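Tail spike protein (Acinetobacter phage vB_AbaP_AS12, PDB 6EU4) probably recognises and degrades the capsular polysaccharide of Acinetobacter baumannii, serving as the host-binding tailspike of the phage. Local coordinates at residues F315-S320 with E341-N346; C374-S379 with Y408-S413; S379-T384 with S413-S418. All coordinates share one frame; numbering follows the deposited sequence. Where two conformers were deposited one is given.

How the contacts relate
The three contacts join successive parallel turns of one beta-helix, with centres 10 to 11 Å apart. Contact 1 closes before the others open along the chain; contacts 2 and 3 interleave and share S379 and S413, because strand 371-376 is followed, after a bend, by 380-384, and 405-409 by 414-417. Contacts 1 and 2 sample the same kind of corner: in each, a serine hydroxyl (S343 OG, S413 OG) accepts the backbone N of a serine on the preceding coil (S320, S379). Contact 3 follows the flat sheet beyond. V345 N lies 2.8 Å from K380 O, a ladder rung joining contact 1 to contact 3, while S343 N to S379 OG (3.0 Å) is a probable corner hydrogen bond.

Contact 1 (F315-S320 with E341-N346); sequences FKIVYS and EGSEVN
At the tight, buried end, the S343 hydroxyl sits in the bend of the neighbouring turn. S343 OG, anti to its own carbonyl carbon, accepts S320 N at 3.0 Å and lies 3.6 Å from I317 CG2. Further inward I317 and V345 meet tip to tip, CG2 to CG2 at 4.1 Å. Three backbone bonds fix the register: E341 N to I317 O, E344 N to S320 O and Y319 N to E341 O, the last 2.8 Å long and nearly along the C=O axis. S320 OG donates to V318 O from above the carbonyl plane and pairs with M291 N of strand 284-304, tying this bend to the preceding rung. The outer side is looser. Y319 and G342 both have positive phi (43° and 57°), so each chain turns sharply, and the Y319 ring lies obliquely beside G342, which has no side chain, with Y319 CD1 3.8 Å from G342 O. Y319 OH reaches the E341 carboxylate through one water, which donates to E341 OE2 at 2.6 Å; E341 OE1 is held by Y339 OH. Stacked bends of this kind, joining strands of different parallel sheets, are the corners of a right-handed parallel beta-helix.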
loop_
_atom_site.group_PDB
_atom_site.type_symbol
_atom_site.label_atom_id
_atom_site.label_comp_id
_atom_site.label_asym_id
_atom_site.label_seq_id
_atom_site.Cartn_x
_atom_site.Cartn_y
_atom_site.Cartn_z
ATOM N N PHE A 315 3.784 12.693 14.373
ATOM C CA PHE A 315 4.610 11.494 14.252
ATOM C C PHE A 315 6.068 11.832 14.504
ATOM O O PHE A 315 6.654 12.670 13.800
ATOM C CB PHE A 315 4.512 10.888 12.847
ATOM C CG PHE A 315 3.106 10.692 12.337
ATOM C CD1 PHE A 315 2.332 9.628 12.786
ATOM C CD2 PHE A 315 2.587 11.511 11.334
ATOM C CE1 PHE A 315 1.051 9.434 12.294
ATOM C CE2 PHE A 315 1.303 11.331 10.850
ATOM C CZ PHE A 315 0.536 10.286 11.321
ATOM N N LYS A 316 6.665 11.146 15.458
ATOM C CA LYS A 316 8.104 11.155 15.668
ATOM C C LYS A 316 8.594 9.762 15.286
ATOM O O LYS A 316 8.214 8.772 15.926
ATOM C CB LYS A 316 8.461 11.492 17.107
ATOM C CG LYS A 316 9.960 11.401 17.361
ATOM C CD LYS A 316 10.322 11.746 18.808
ATOM C CE LYS A 316 11.794 11.686 19.033
ATOM N NZ LYS A 316 12.127 12.058 20.458
ATOM N N ILE A 317 9.404 9.682 14.229
ATOM C CA ILE A 317 9.800 8.398 13.638
ATOM C C ILE A 317 11.313 8.382 13.503
ATOM O O ILE A 317 11.884 9.102 12.671
ATOM C CB ILE A 317 9.103 8.151 12.293
ATOM C CG1 ILE A 317 7.584 8.280 12.492
ATOM C CG2 ILE A 317 9.466 6.770 11.767
ATOM C CD1 ILE A 317 6.734 7.924 11.283
ATOM N N VAL A 318 11.959 7.558 14.319
ATOM C CA VAL A 318 13.404 7.535 14.458
ATOM C C VAL A 318 13.912 6.130 14.142
ATOM O O VAL A 318 13.420 5.143 14.701
ATOM C CB VAL A 318 13.818 7.986 15.872
ATOM C CG1 VAL A 318 15.299 7.857 16.068
ATOM C CG2 VAL A 318 13.357 9.439 16.103
ATOM N N TYR A 319 14.895 6.054 13.252
ATOM C CA TYR A 319 15.522 4.796 12.819
ATOM C C TYR A 319 14.487 3.693 12.559
ATOM O O TYR A 319 14.628 2.547 12.996
ATOM C CB TYR A 319 16.569 4.343 13.828
ATOM C CG TYR A 319 17.728 5.312 13.917
ATOM C CD1 TYR A 319 18.499 5.610 12.800
ATOM C CD2 TYR A 319 18.068 5.904 15.123
ATOM C CE1 TYR A 319 19.560 6.510 12.877
ATOM C CE2 TYR A 319 19.127 6.786 15.213
ATOM C CZ TYR A 319 19.863 7.092 14.084
ATOM O OH TYR A 319 20.928 7.972 14.174
ATOM N N SER A 320 13.484 4.031 11.745
ATOM C CA SER A 320 12.345 3.171 11.468
ATOM C C SER A 320 12.084 3.150 9.973
ATOM O O SER A 320 12.574 4.005 9.233
ATOM C CB SER A 320 11.078 3.665 12.184
ATOM O OG SER A 320 11.276 3.749 13.584
ATOM N N GLU A 341 14.008 10.925 11.465
ATOM C CA GLU A 341 15.444 10.906 11.700
ATOM C C GLU A 341 15.925 9.488 11.415
ATOM O O GLU A 341 15.489 8.542 12.075
ATOM C CB GLU A 341 15.774 11.324 13.141
ATOM C CG GLU A 341 17.252 11.253 13.472
ATOM C CD GLU A 341 17.576 11.631 14.902
ATOM O OE1 GLU A 341 16.706 12.187 15.616
ATOM O OE2 GLU A 341 18.721 11.342 15.313
ATOM N N GLY A 342 16.774 9.337 10.409
ATOM C CA GLY A 342 17.217 8.016 10.004
ATOM C C GLY A 342 16.106 7.061 9.617
ATOM O O GLY A 342 16.259 5.845 9.799
ATOM N N SER A 343 15.014 7.567 9.028
ATOM C CA SER A 343 13.834 6.750 8.789
ATOM C C SER A 343 13.375 6.848 7.349
ATOM O O SER A 343 13.556 7.873 6.693
ATOM C CB SER A 343 12.678 7.175 9.702
ATOM O OG SER A 343 12.987 6.878 11.039
ATOM N N GLU A 344 12.739 5.770 6.883
ATOM C CA GLU A 344 12.066 5.723 5.588
ATOM C C GLU A 344 10.566 5.731 5.843
ATOM O O GLU A 344 10.051 4.836 6.523
ATOM C CB GLU A 344 12.466 4.472 4.796
ATOM C CG GLU A 344 11.663 4.340 3.477
ATOM C CD GLU A 344 12.241 3.331 2.491
ATOM O OE1 GLU A 344 13.260 2.637 2.770
ATOM O OE2 GLU A 344 11.645 3.223 1.409
ATOM N N VAL A 345 9.869 6.748 5.334
ATOM C CA VAL A 345 8.428 6.870 5.553
ATOM C C VAL A 345 7.767 7.149 4.210
ATOM O O VAL A 345 8.070 8.153 3.553
ATOM C CB VAL A 345 8.099 7.968 6.580
ATOM C CG1 VAL A 345 6.632 7.925 6.964
ATOM C CG2 VAL A 345 8.977 7.835 7.834
ATOM N N ASN A 346 6.879 6.258 3.795
ATOM C CA ASN A 346 6.075 6.447 2.596
ATOM C C ASN A 346 4.669 6.756 3.057
ATOM O O ASN A 346 4.033 5.914 3.696
ATOM C CB ASN A 346 6.083 5.208 1.716
ATOM C CG ASN A 346 5.376 5.445 0.394
ATOM O OD1 ASN A 346 4.741 6.487 0.177
ATOM N ND2 ASN A 346 5.547 4.516 -0.528
HETATM O O HOH W 1 20.822 11.183 13.788
#

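Contact 2 (C374-S379 with Y408-S413); sequences CVVSNS and YVEGGS
Main-chain bonds come first. V375 N donates to Y408 O at 2.8 Å and E410 N to V375 O at 3.0 Å, both nearly along the C=O axis, giving a parallel ladder that ends as the chains bend. Within the bends, N378 N donates to G411 O at 2.8 Å, from above the carbonyl plane. Side chains then take over. S413 OG donates to E410 O and accepts S379 N at 2.9 Å, so one hydroxyl ties its own type I' turn, E410 to S413, to the preceding coil. S379 OG acts likewise one turn earlier, donating to V376 O and pairing with S343 N. This is a corner of the parallel beta-helix, with equivalent serines stacked. E410 folds back over the corner: CG occupies the crowded position (chi1 76°), the chain bends at chi2 (89°), and OE1 takes S377 N at 3.0 Å on its anti lone pair. Among apolar contacts, the E410 CG methylene crosses V376 CG1 obliquely at 3.7 Å, and V375 CG1 lies 3.8 Å from S413 CB. Waters bridge the outside: one joins S377 OG to E410 OE1, two others donate to G412 O, paired with N378 OD1 or S379 O.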
loop_
_atom_site.group_PDB
_atom_site.type_symbol
_atom_site.label_atom_id
_atom_site.label_comp_id
_atom_site.label_asym_id
_atom_site.label_seq_id
_atom_site.Cartn_x
_atom_site.Cartn_y
_atom_site.Cartn_z
ATOM N N CYS A 374 10.118 17.468 8.860
ATOM C CA CYS A 374 11.492 17.686 9.296
ATOM C C CYS A 374 12.232 16.380 9.002
ATOM O O CYS A 374 12.058 15.386 9.707
ATOM C CB CYS A 374 11.528 18.062 10.770
ATOM S SG CYS A 374 13.177 18.424 11.386
ATOM N N VAL A 375 13.042 16.381 7.945
ATOM C CA VAL A 375 13.541 15.163 7.304
ATOM C C VAL A 375 15.055 15.183 7.437
ATOM O O VAL A 375 15.745 15.843 6.646
ATOM C CB VAL A 375 13.106 15.087 5.836
ATOM C CG1 VAL A 375 13.496 13.757 5.214
ATOM C CG2 VAL A 375 11.604 15.282 5.705
ATOM N N VAL A 376 15.594 14.456 8.429
ATOM C CA VAL A 376 16.981 14.613 8.830
ATOM C C VAL A 376 17.699 13.262 8.944
ATOM O O VAL A 376 17.082 12.207 9.093
ATOM C CB VAL A 376 17.085 15.397 10.162
ATOM C CG1 VAL A 376 16.300 16.695 10.073
ATOM C CG2 VAL A 376 16.606 14.534 11.371
ATOM N N SER A 377 19.032 13.324 8.861
ATOM C CA SER A 377 19.924 12.187 9.138
ATOM C C SER A 377 19.584 10.957 8.284
ATOM O O SER A 377 19.171 9.903 8.783
ATOM C CB SER A 377 19.873 11.827 10.626
ATOM O OG SER A 377 20.335 12.905 11.415
ATOM N N ASN A 378 19.791 11.095 6.978
ATOM C CA ASN A 378 19.644 9.976 6.047
ATOM C C ASN A 378 18.228 9.396 6.052
ATOM O O ASN A 378 18.023 8.191 5.862
ATOM C CB ASN A 378 20.665 8.883 6.340
ATOM C CG ASN A 378 22.065 9.322 6.003
ATOM O OD1 ASN A 378 22.333 9.749 4.877
ATOM N ND2 ASN A 378 22.958 9.259 6.981
ATOM N N SER A 379 17.243 10.261 6.199
ATOM C CA SER A 379 15.857 9.842 6.058
ATOM C C SER A 379 15.434 9.845 4.591
ATOM O O SER A 379 16.070 10.447 3.723
ATOM C CB SER A 379 14.932 10.755 6.860
ATOM O OG SER A 379 15.023 10.492 8.243
ATOM N N TYR A 408 12.004 20.706 5.747
ATOM C CA TYR A 408 13.427 20.916 5.916
ATOM C C TYR A 408 14.095 19.572 5.726
ATOM O O TYR A 408 13.698 18.589 6.365
ATOM C CB TYR A 408 13.759 21.461 7.298
ATOM C CG TYR A 408 15.238 21.653 7.508
ATOM C CD1 TYR A 408 15.948 22.565 6.749
ATOM C CD2 TYR A 408 15.920 20.925 8.466
ATOM C CE1 TYR A 408 17.282 22.757 6.930
ATOM C CE2 TYR A 408 17.280 21.127 8.659
ATOM C CZ TYR A 408 17.941 22.047 7.894
ATOM O OH TYR A 408 19.297 22.248 8.050
ATOM N N VAL A 409 15.077 19.526 4.835
ATOM C CA VAL A 409 15.687 18.279 4.398
ATOM C C VAL A 409 17.195 18.425 4.536
ATOM O O VAL A 409 17.793 19.299 3.902
ATOM C CB VAL A 409 15.306 17.931 2.945
ATOM C CG1 VAL A 409 15.666 16.491 2.640
ATOM C CG2 VAL A 409 13.817 18.177 2.683
ATOM N N GLU A 410 17.818 17.560 5.339
ATOM C CA GLU A 410 19.241 17.712 5.626
ATOM C C GLU A 410 19.919 16.369 5.863
ATOM O O GLU A 410 19.281 15.316 5.973
ATOM C CB GLU A 410 19.457 18.632 6.843
ATOM C CG GLU A 410 19.159 17.991 8.185
ATOM C CD GLU A 410 20.359 17.272 8.797
ATOM O OE1 GLU A 410 20.251 16.058 9.078
ATOM O OE2 GLU A 410 21.426 17.904 8.976
ATOM N N GLY A 411 21.252 16.427 5.950
ATOM C CA GLY A 411 22.055 15.307 6.413
ATOM C C GLY A 411 21.913 14.029 5.599
ATOM O O GLY A 411 21.781 12.936 6.168
ATOM N N GLY A 412 21.976 14.145 4.274
ATOM C CA GLY A 412 21.869 13.006 3.389
ATOM C C GLY A 412 20.456 12.535 3.121
ATOM O O GLY A 412 20.281 11.517 2.441
ATOM N N SER A 413 19.447 13.234 3.632
ATOM C CA SER A 413 18.058 12.822 3.472
ATOM C C SER A 413 17.545 13.111 2.065
ATOM O O SER A 413 18.134 13.877 1.299
ATOM C CB SER A 413 17.175 13.532 4.475
ATOM O OG SER A 413 17.537 13.166 5.802
HETATM O O HOH W 2 22.261 14.608 10.366
HETATM O O HOH W 3 22.181 9.295 2.031
HETATM O O HOH W 4 18.470 9.249 2.245
#

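Contact 3 (S379-T384 with S413-S418); sequences SKVKLT and SVFEVS
Two strands lie almost exactly parallel here, their axes 4.7 Å apart and 1° from alignment, so K380, V381, K382 and L383 pair in register with V414, F415, E416 and V417. On the face of V381, L383, F415 and V417 the main bump is the F415 ring. With CG anti to the backbone N (chi1 180°), the ring leans back over the neighbouring strand, bringing CD1 within 3.7 Å of V381 O. V381 CG1 meets the ring in plane at its edge, 3.9 Å from F415 CD1. Further along, the L383 CD1 methyl fits the notch between F415 and V417, at 4.1 Å from both F415 CZ and V417 CG2. V375 and F373 press on this face from within the coil. The other face, mostly charged (K380, K382, E416) with V414 among them, meets the second subunit. There the extended K382 chain crosses E416 obliquely, its CD 3.5 Å from E416 OE1, but K382 NZ stays 5.0 Å from E416 OE1, so the fit is by methylenes and not by a salt bridge. E416 OE2 approaches E420 OE1 of the second subunit, which could favour a proton held between them. V414 CG1, in the crowded position, nestles against K380 CB at 3.7 Å; K380 NZ runs on to E344 OE1 and to E420 O and T422 OG1 of the second subunit. Five backbone bonds hold the stack. In-register strands with an apolar face into the coil and a charged one against a partner subunit are consistent with the parallel beta-helix of a trimeric tailspike.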
loop_
_atom_site.group_PDB
_atom_site.type_symbol
_atom_site.label_atom_id
_atom_site.label_comp_id
_atom_site.label_asym_id
_atom_site.label_seq_id
_atom_site.Cartn_x
_atom_site.Cartn_y
_atom_site.Cartn_z
ATOM N N SER A 379 17.243 10.261 6.199
ATOM C CA SER A 379 15.857 9.842 6.058
ATOM C C SER A 379 15.434 9.845 4.591
ATOM O O SER A 379 16.070 10.447 3.723
ATOM C CB SER A 379 14.932 10.755 6.860
ATOM O OG SER A 379 15.023 10.492 8.243
ATOM N N LYS A 380 14.344 9.132 4.320
ATOM C CA LYS A 380 13.696 9.146 3.014
ATOM C C LYS A 380 12.218 9.294 3.292
ATOM O O LYS A 380 11.626 8.410 3.915
ATOM C CB LYS A 380 13.910 7.858 2.205
ATOM C CG LYS A 380 15.091 7.032 2.517
ATOM C CD LYS A 380 14.933 5.684 1.804
ATOM C CE LYS A 380 15.980 4.706 2.175
ATOM N NZ LYS A 380 15.789 3.400 1.477
ATOM N N VAL A 381 11.619 10.394 2.846
ATOM C CA VAL A 381 10.204 10.644 3.078
ATOM C C VAL A 381 9.570 10.934 1.730
ATOM O O VAL A 381 10.060 11.796 0.990
ATOM C CB VAL A 381 9.983 11.817 4.054
ATOM C CG1 VAL A 381 8.540 12.246 4.098
ATOM C CG2 VAL A 381 10.450 11.436 5.458
ATOM N N LYS A 382 8.488 10.222 1.413
ATOM C CA LYS A 382 7.793 10.420 0.145
ATOM C C LYS A 382 6.314 10.646 0.392
ATOM O O LYS A 382 5.681 9.880 1.127
ATOM C CB LYS A 382 7.958 9.220 -0.786
ATOM C CG LYS A 382 7.200 9.399 -2.086
ATOM C CD LYS A 382 7.532 8.268 -3.026
ATOM C CE LYS A 382 6.897 8.463 -4.408
ATOM N NZ LYS A 382 7.010 7.221 -5.248
ATOM N N LEU A 383 5.765 11.675 -0.256
ATOM C CA LEU A 383 4.328 11.924 -0.268
ATOM C C LEU A 383 3.801 11.427 -1.604
ATOM O O LEU A 383 4.045 12.045 -2.647
ATOM C CB LEU A 383 4.016 13.402 -0.062
ATOM C CG LEU A 383 4.747 14.077 1.114
ATOM C CD1 LEU A 383 4.272 15.489 1.290
ATOM C CD2 LEU A 383 4.574 13.309 2.400
ATOM N N THR A 384 3.131 10.282 -1.569
ATOM C CA THR A 384 2.512 9.672 -2.744
ATOM C C THR A 384 1.056 10.111 -2.744
ATOM O O THR A 384 0.232 9.545 -2.031
ATOM C CB THR A 384 2.638 8.153 -2.689
ATOM O OG1 THR A 384 4.030 7.800 -2.614
ATOM C CG2 THR A 384 2.026 7.511 -3.920
ATOM N N SER A 413 19.447 13.234 3.632
ATOM C CA SER A 413 18.058 12.822 3.472
ATOM C C SER A 413 17.545 13.111 2.065
ATOM O O SER A 413 18.134 13.877 1.299
ATOM C CB SER A 413 17.175 13.532 4.475
ATOM O OG SER A 413 17.537 13.166 5.802
ATOM N N VAL A 414 16.418 12.489 1.740
ATOM C CA VAL A 414 15.708 12.736 0.490
ATOM C C VAL A 414 14.232 12.906 0.815
ATOM O O VAL A 414 13.684 12.198 1.669
ATOM C CB VAL A 414 15.947 11.621 -0.544
ATOM C CG1 VAL A 414 15.469 10.283 -0.040
ATOM C CG2 VAL A 414 15.286 11.979 -1.868
ATOM N N PHE A 415 13.608 13.880 0.154
ATOM C CA PHE A 415 12.206 14.235 0.331
ATOM C C PHE A 415 11.567 14.290 -1.048
ATOM O O PHE A 415 12.082 14.972 -1.940
ATOM C CB PHE A 415 12.080 15.593 1.036
ATOM C CG PHE A 415 10.665 16.058 1.267
ATOM C CD1 PHE A 415 9.788 15.324 2.060
ATOM C CD2 PHE A 415 10.227 17.260 0.732
ATOM C CE1 PHE A 415 8.496 15.783 2.311
ATOM C CE2 PHE A 415 8.938 17.713 0.971
ATOM C CZ PHE A 415 8.070 16.973 1.753
ATOM N N GLU A 416 10.452 13.586 -1.221
ATOM C CA GLU A 416 9.797 13.450 -2.518
ATOM C C GLU A 416 8.333 13.844 -2.372
ATOM O O GLU A 416 7.659 13.394 -1.444
ATOM C CB GLU A 416 9.927 12.010 -3.053
ATOM C CG GLU A 416 11.387 11.577 -3.275
ATOM C CD GLU A 416 11.596 10.051 -3.401
ATOM O OE1 GLU A 416 10.847 9.258 -2.800
ATOM O OE2 GLU A 416 12.538 9.644 -4.095
ATOM N N VAL A 417 7.850 14.700 -3.275
ATOM C CA VAL A 417 6.451 15.135 -3.304
ATOM C C VAL A 417 5.900 14.883 -4.695
ATOM O O VAL A 417 6.367 15.488 -5.667
ATOM C CB VAL A 417 6.280 16.621 -2.936
ATOM C CG1 VAL A 417 4.785 17.016 -2.948
ATOM C CG2 VAL A 417 6.886 16.939 -1.581
ATOM N N SER A 418 4.897 14.017 -4.788
ATOM C CA SER A 418 4.294 13.675 -6.069
ATOM C C SER A 418 3.532 14.862 -6.659
ATOM O O SER A 418 3.120 15.770 -5.936
ATOM C CB SER A 418 3.339 12.489 -5.897
ATOM O OG SER A 418 2.138 12.908 -5.258
#